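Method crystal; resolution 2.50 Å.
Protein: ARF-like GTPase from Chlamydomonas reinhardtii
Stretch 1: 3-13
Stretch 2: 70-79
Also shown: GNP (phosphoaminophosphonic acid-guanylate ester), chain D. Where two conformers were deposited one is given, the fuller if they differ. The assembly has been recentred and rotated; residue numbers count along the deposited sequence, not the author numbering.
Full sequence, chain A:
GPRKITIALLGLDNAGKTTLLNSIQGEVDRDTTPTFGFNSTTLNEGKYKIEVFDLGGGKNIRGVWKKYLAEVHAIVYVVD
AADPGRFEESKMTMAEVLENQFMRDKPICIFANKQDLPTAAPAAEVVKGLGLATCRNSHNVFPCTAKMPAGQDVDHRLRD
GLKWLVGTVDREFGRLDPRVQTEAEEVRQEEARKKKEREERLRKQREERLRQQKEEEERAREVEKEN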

# COMPACT_ATOMS: atom_id res chain seq x y z
N ARG A 3 15.16 -2.96 -13.23
CA ARG A 3 13.75 -2.83 -13.41
C ARG A 3 13.15 -2.04 -12.28
O ARG A 3 13.63 -2.14 -11.16
CB ARG A 3 13.13 -4.20 -13.30
CG ARG A 3 14.07 -5.37 -13.53
CD ARG A 3 13.83 -6.00 -14.88
NE ARG A 3 13.89 -7.46 -14.83
CZ ARG A 3 12.85 -8.28 -15.03
NH1 ARG A 3 11.65 -7.80 -15.29
NH2 ARG A 3 13.02 -9.59 -14.98
N LYS A 4 12.07 -1.32 -12.59
CA LYS A 4 11.40 -0.44 -11.64
C LYS A 4 9.97 -0.91 -11.44
O LYS A 4 9.26 -1.13 -12.40
CB LYS A 4 11.39 1.00 -12.17
CG LYS A 4 10.54 1.98 -11.32
CD LYS A 4 11.35 3.09 -10.63
CE LYS A 4 10.80 4.47 -11.03
NZ LYS A 4 11.56 5.62 -10.45
N ILE A 5 9.58 -1.08 -10.17
CA ILE A 5 8.20 -1.30 -9.73
C ILE A 5 7.74 -0.02 -9.07
O ILE A 5 8.52 0.59 -8.38
CB ILE A 5 8.13 -2.33 -8.57
CG1 ILE A 5 8.20 -3.75 -9.07
CG2 ILE A 5 6.79 -2.31 -7.84
CD1 ILE A 5 7.73 -4.67 -7.98
N THR A 6 6.47 0.33 -9.19
CA THR A 6 5.94 1.44 -8.46
C THR A 6 4.80 0.89 -7.58
O THR A 6 4.02 0.03 -8.01
CB THR A 6 5.42 2.52 -9.44
OG1 THR A 6 6.49 2.94 -10.28
CG2 THR A 6 4.84 3.76 -8.71
N ILE A 7 4.73 1.39 -6.35
CA ILE A 7 3.79 0.91 -5.38
C ILE A 7 3.12 2.09 -4.72
O ILE A 7 3.79 3.07 -4.42
CB ILE A 7 4.53 0.13 -4.31
CG1 ILE A 7 4.89 -1.23 -4.80
CG2 ILE A 7 3.70 -0.10 -3.08
CD1 ILE A 7 5.88 -1.84 -3.81
N ALA A 8 1.82 2.00 -4.48
CA ALA A 8 1.09 3.04 -3.70
C ALA A 8 0.85 2.49 -2.35
O ALA A 8 0.40 1.38 -2.21
CB ALA A 8 -0.24 3.41 -4.34
N LEU A 9 1.11 3.29 -1.33
CA LEU A 9 0.92 2.88 0.09
C LEU A 9 -0.38 3.54 0.52
O LEU A 9 -0.45 4.76 0.64
CB LEU A 9 2.11 3.39 0.89
CG LEU A 9 2.55 2.95 2.27
CD1 LEU A 9 2.32 1.47 2.53
CD2 LEU A 9 4.01 3.34 2.50
N LEU A 10 -1.42 2.74 0.67
CA LEU A 10 -2.74 3.26 0.89
C LEU A 10 -3.29 2.70 2.20
O LEU A 10 -2.66 1.84 2.83
CB LEU A 10 -3.65 2.83 -0.26
CG LEU A 10 -3.25 3.22 -1.69
CD1 LEU A 10 -4.31 2.69 -2.63
CD2 LEU A 10 -3.09 4.71 -1.81
N GLY A 11 -4.45 3.20 2.60
CA GLY A 11 -5.07 2.85 3.88
C GLY A 11 -5.60 4.09 4.57
O GLY A 11 -5.21 5.18 4.22
N LEU A 12 -6.47 3.92 5.56
CA LEU A 12 -7.15 5.06 6.18
C LEU A 12 -6.14 5.90 6.94
O LEU A 12 -5.05 5.43 7.30
CB LEU A 12 -8.23 4.59 7.16
CG LEU A 12 -9.39 3.74 6.67
CD1 LEU A 12 -10.34 3.43 7.82
CD2 LEU A 12 -10.14 4.39 5.49
N ASP A 13 -6.53 7.13 7.22
CA ASP A 13 -5.74 7.96 8.09
C ASP A 13 -5.54 7.21 9.41
O ASP A 13 -6.40 6.48 9.87
CB ASP A 13 -6.41 9.31 8.31
CG ASP A 13 -7.75 9.19 8.97
OD1 ASP A 13 -8.70 8.75 8.28
OD2 ASP A 13 -7.86 9.51 10.18
N ALA A 70 -3.23 4.01 -12.06
CA ALA A 70 -2.79 3.66 -13.42
C ALA A 70 -1.30 3.46 -13.50
O ALA A 70 -0.83 2.65 -14.30
CB ALA A 70 -3.23 4.72 -14.43
N GLU A 71 -0.55 4.19 -12.69
CA GLU A 71 0.92 4.10 -12.75
C GLU A 71 1.54 3.13 -11.73
O GLU A 71 2.74 3.04 -11.61
CB GLU A 71 1.54 5.48 -12.61
CG GLU A 71 1.40 6.10 -11.24
CD GLU A 71 1.71 7.58 -11.26
OE1 GLU A 71 0.75 8.41 -11.29
OE2 GLU A 71 2.93 7.89 -11.26
N VAL A 72 0.71 2.31 -11.09
CA VAL A 72 1.15 1.48 -9.99
C VAL A 72 1.10 0.00 -10.39
O VAL A 72 0.22 -0.41 -11.13
CB VAL A 72 0.25 1.80 -8.78
CG1 VAL A 72 -0.63 0.62 -8.42
CG2 VAL A 72 1.06 2.42 -7.65
N HIS A 73 2.09 -0.78 -9.95
CA HIS A 73 2.11 -2.18 -10.24
C HIS A 73 1.43 -2.95 -9.16
O HIS A 73 0.99 -4.07 -9.41
CB HIS A 73 3.52 -2.69 -10.33
CG HIS A 73 4.29 -2.15 -11.49
ND1 HIS A 73 5.03 -1.00 -11.41
CD2 HIS A 73 4.49 -2.65 -12.75
CE1 HIS A 73 5.63 -0.77 -12.57
NE2 HIS A 73 5.30 -1.79 -13.40
N ALA A 74 1.38 -2.39 -7.94
CA ALA A 74 0.86 -3.11 -6.79
C ALA A 74 0.53 -2.11 -5.70
O ALA A 74 0.90 -0.89 -5.82
CB ALA A 74 1.88 -4.11 -6.26
N ILE A 75 -0.14 -2.60 -4.66
CA ILE A 75 -0.57 -1.76 -3.55
C ILE A 75 -0.08 -2.35 -2.24
O ILE A 75 -0.04 -3.57 -2.11
CB ILE A 75 -2.10 -1.72 -3.51
CG1 ILE A 75 -2.60 -0.66 -4.49
CG2 ILE A 75 -2.61 -1.47 -2.08
CD1 ILE A 75 -3.97 -0.13 -4.14
N VAL A 76 0.34 -1.51 -1.31
CA VAL A 76 0.44 -1.92 0.07
C VAL A 76 -0.76 -1.23 0.72
O VAL A 76 -0.87 -0.02 0.65
CB VAL A 76 1.74 -1.50 0.70
CG1 VAL A 76 1.74 -1.83 2.18
CG2 VAL A 76 2.92 -2.16 0.00
N TYR A 77 -1.69 -2.00 1.31
CA TYR A 77 -2.80 -1.44 2.03
C TYR A 77 -2.58 -1.68 3.53
O TYR A 77 -2.35 -2.82 3.95
CB TYR A 77 -4.08 -2.08 1.57
CG TYR A 77 -5.31 -1.31 2.00
CD1 TYR A 77 -5.73 -0.21 1.32
CD2 TYR A 77 -6.04 -1.71 3.12
CE1 TYR A 77 -6.83 0.49 1.73
CE2 TYR A 77 -7.13 -1.01 3.54
CZ TYR A 77 -7.52 0.09 2.84
OH TYR A 77 -8.63 0.76 3.24
N VAL A 78 -2.60 -0.63 4.33
CA VAL A 78 -2.31 -0.72 5.74
C VAL A 78 -3.59 -0.49 6.52
O VAL A 78 -4.35 0.46 6.26
CB VAL A 78 -1.26 0.33 6.14
CG1 VAL A 78 -0.83 0.17 7.60
CG2 VAL A 78 -0.02 0.26 5.23
N VAL A 79 -3.83 -1.37 7.50
CA VAL A 79 -4.99 -1.29 8.35
C VAL A 79 -4.51 -1.14 9.76
O VAL A 79 -3.54 -1.80 10.16
CB VAL A 79 -5.81 -2.58 8.28
CG1 VAL A 79 -7.04 -2.48 9.19
CG2 VAL A 79 -6.26 -2.83 6.87
PG GNP D . -2.24 9.71 7.32
O1G GNP D . -0.82 10.35 6.89
O2G GNP D . -2.78 8.71 6.23
O3G GNP D . -3.17 10.88 7.68
N3B GNP D . -1.93 8.70 8.65
PB GNP D . -0.72 7.53 8.49
O1B GNP D . 0.52 8.04 7.57
O2B GNP D . -1.39 6.30 7.95
O3A GNP D . -0.32 7.30 10.01
PA GNP D . 1.10 7.53 10.70
O1A GNP D . 1.19 9.00 10.70
O2A GNP D . 2.08 6.66 10.00
O5' GNP D . 0.75 6.93 12.13
C5' GNP D . -0.44 7.37 12.82
C4' GNP D . -0.26 7.26 14.36
O4' GNP D . -0.08 5.87 14.65
C3' GNP D . 1.03 7.88 14.88
O3' GNP D . 0.98 8.18 16.27
C2' GNP D . 2.02 6.76 14.81
O2' GNP D . 3.10 6.87 15.69
C1' GNP D . 1.17 5.62 15.26
N9 GNP D . 1.64 4.28 14.90
C8 GNP D . 2.03 3.91 13.68
N7 GNP D . 2.34 2.61 13.66
C5 GNP D . 2.17 2.14 14.90
C6 GNP D . 2.37 0.82 15.53
O6 GNP D . 2.79 -0.16 14.88
N1 GNP D . 2.07 0.71 16.81
C2 GNP D . 1.61 1.76 17.55
N2 GNP D . 1.36 1.53 18.84
N3 GNP D . 1.40 3.01 17.05
C4 GNP D . 1.71 3.24 15.73
O HOH W 1 -6.98 1.23 6.65

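Just before the parallel ladder begins, a side chain stands in for backbone. The CA-to-CB bond of His73 points toward the other stretch, and with chi1 m its ND1 accepts a hydrogen bond from Thr6 N (3.0 Å), while His73 N donates to Thr6 O (2.9 Å). One residue thus satisfies both polar backbone atoms of Thr6. Histidine suits the place because an unprotonated ring nitrogen can accept as a carbonyl would.

From there the pattern is regular. Ala8 N reaches Ala74 O in a weak bond (3.3 Å), Val76 N donates to Ala8 O (3.0 Å), Leu10 N to Val76 O (2.8 Å), and Val78 N to Leu10 O (2.9 Å).

Side chains alternate between the two faces. Ile7, Leu9, Ala74 and Val76 share one, where Leu9 CD1 packs 3.4 Å from Val76 CG1. Ala8, Leu10, Ile75 and Tyr77 share the other; Leu10 CD1 lies very close to Ile75 CD1 (3.2 Å). These apolar residues are buried and leave no polar side-chain group unpaired there, since the Tyr77 hydroxyl is bonded elsewhere in the structure.

Gly11 CA sits over one face of the Tyr77 ring, 4.0 Å from its centroid. Its backbone angles call for glycine, and a CB would clash with Val78 O. Beyond it, a water bridges Leu12 N and Val78 O.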